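Local coordinates for 5-dehydro-2-deoxygluconokinase (Bacillus halodurans C-125, PDB 2QCV) that probably catalyses, as a PfkB-family carbohydrate kinase, the ATP-dependent phosphorylation of 5-dehydro-2-deoxy-D-gluconate to its 6-phosphate in myo-inositol degradation, at the interface of chains A and B. Sequence-based numbering; all coordinates share one arbitrary frame. Chains: chain A/B, Putative 5-dehydro-2-deoxygluconokinase.

The interface of chains A and B. Residues chain A 194-195, 198, 228; chain B 163.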
ATOM      1  N   SER A 194      -9.325  17.004 -19.238  1.00 26.16           N
ATOM      2  CA  SER A 194      -9.458  18.429 -19.634  1.00 26.59           C
ATOM      3  C   SER A 194      -8.082  19.092 -19.832  1.00 28.64           C
ATOM      4  O   SER A 194      -7.814  19.729 -20.844  1.00 27.33           O
ATOM      5  CB  SER A 194     -10.323  19.195 -18.629  1.00 25.35           C
ATOM      6  OG  SER A 194      -9.792  19.133 -17.301  1.00 26.87           O
ATOM      7  N   LEU A 195      -7.196  18.875 -18.879  1.00 32.21           N
ATOM      8  CA  LEU A 195      -5.836  19.459 -18.880  1.00 34.27           C
ATOM      9  C   LEU A 195      -5.068  19.024 -20.131  1.00 31.78           C
ATOM     10  O   LEU A 195      -4.528  19.863 -20.864  1.00 30.72           O
ATOM     11  CB  LEU A 195      -5.098  18.979 -17.619  1.00 36.07           C
ATOM     12  CG  LEU A 195      -3.555  18.866 -17.568  1.00 38.45           C
ATOM     13  CD1 LEU A 195      -2.972  20.220 -17.802  1.00 55.13           C
ATOM     14  CD2 LEU A 195      -3.063  18.282 -16.234  1.00 39.34           C
ATOM     15  N   GLU A 198      -6.574  20.241 -23.462  1.00 28.45           N
ATOM     16  CA  GLU A 198      -6.318  21.659 -23.670  1.00 26.19           C
ATOM     17  C   GLU A 198      -4.931  21.932 -24.266  1.00 25.61           C
ATOM     18  O   GLU A 198      -4.742  22.958 -24.905  1.00 29.83           O
ATOM     19  CB  GLU A 198      -6.490  22.410 -22.347  1.00 27.20           C
ATOM     20  CG  GLU A 198      -7.983  22.587 -21.973  1.00 30.03           C
ATOM     21  CD  GLU A 198      -8.186  23.052 -20.539  1.00 31.18           C
ATOM     22  OE1 GLU A 198      -7.177  23.386 -19.882  1.00 34.04           O
ATOM     23  OE2 GLU A 198      -9.354  23.079 -20.086  1.00 32.63           O
ATOM     24  N   TYR A 228     -15.461  25.410 -26.187  1.00 27.95           N
ATOM     25  CA  TYR A 228     -14.538  25.286 -25.069  1.00 28.27           C
ATOM     26  C   TYR A 228     -13.092  24.964 -25.518  1.00 28.44           C
ATOM     27  O   TYR A 228     -12.170  25.757 -25.289  1.00 28.91           O
ATOM     28  CB  TYR A 228     -15.098  24.254 -24.017  1.00 26.32           C
ATOM     29  CG  TYR A 228     -14.048  23.526 -23.207  1.00 28.63           C
ATOM     30  CD1 TYR A 228     -13.055  24.219 -22.519  1.00 30.74           C
ATOM     31  CD2 TYR A 228     -14.079  22.135 -23.087  1.00 30.69           C
ATOM     32  CE1 TYR A 228     -12.096  23.550 -21.791  1.00 28.65           C
ATOM     33  CE2 TYR A 228     -13.136  21.464 -22.371  1.00 26.24           C
ATOM     34  CZ  TYR A 228     -12.131  22.173 -21.722  1.00 26.06           C
ATOM     35  OH  TYR A 228     -11.189  21.505 -20.999  1.00 32.38           O
TER
ATOM     36  N   ARG B 163      -9.016  25.845 -11.725  1.00 25.01           N
ATOM     37  CA  ARG B 163     -10.010  26.002 -12.792  1.00 26.70           C
ATOM     38  C   ARG B 163     -11.225  26.846 -12.378  1.00 26.85           C
ATOM     39  O   ARG B 163     -11.652  27.743 -13.091  1.00 23.54           O
ATOM     40  CB  ARG B 163     -10.459  24.663 -13.312  1.00 26.74           C
ATOM     41  CG  ARG B 163     -11.451  24.777 -14.493  1.00 27.68           C
ATOM     42  CD  ARG B 163     -11.823  23.403 -14.975  1.00 29.13           C
ATOM     43  NE  ARG B 163     -10.700  22.669 -15.561  1.00 25.32           N
ATOM     44  CZ  ARG B 163     -10.218  22.869 -16.784  1.00 27.66           C
ATOM     45  NH1 ARG B 163     -10.706  23.827 -17.559  1.00 28.49           N
ATOM     46  NH2 ARG B 163      -9.196  22.158 -17.203  1.00 28.00           N
TER
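Helix 154-167 of chain B faces helix 186-199 of chain A, and B:Arg163 of the former reaches the carboxylate of A:Glu198 on the latter, with A:Tyr228 of helix 222-229 behind it. With CG of B:Arg163 opposite the backbone N (chi1 -177°), the chain runs out extended and then bends at chi3, bringing NH1 and NH2 end-on to chain A. Both terminal nitrogens grip one carboxylate oxygen: NH1 of B:Arg163 lies 3.0 Å from OE2 of A:Glu198, a hydrogen-bonded salt bridge, and NH2 of B:Arg163 forms a second hydrogen bond to the same OE2, also 3.0 Å. The oxygen sits close to the guanidinium plane, but the carboxylate is turned 64° from it, so this is a forked grip on one atom rather than a flat, paired-oxygen bridge. NH1 uses the syn lone pair of OE2, whereas NH2 arrives from above the carboxylate plane; both bonds are bent at hydrogen, as expected of a fork. On the anti side, somewhat out of the carboxylate plane, the phenol OH of A:Tyr228 donates to OE2 of A:Glu198 at 2.6 Å, which brings the donors on this oxygen to at least three and should favour its negative charge. OE2 lies in the plane of the tyrosine ring, at its edge. That second-shell bond should also help to fix the carboxylate's rotation. One turn earlier on the same helix, the hydroxyl OG of A:Ser194 is 3.1 Å from NH2 of B:Arg163, a distance suited to a further hydrogen bond. The patch adds a small polar, charged contact, repeated by its two-fold twin, between two chains of the deposited assembly, and may help set their relative orientation if this pairing is the biological one, which the structure alone does not show.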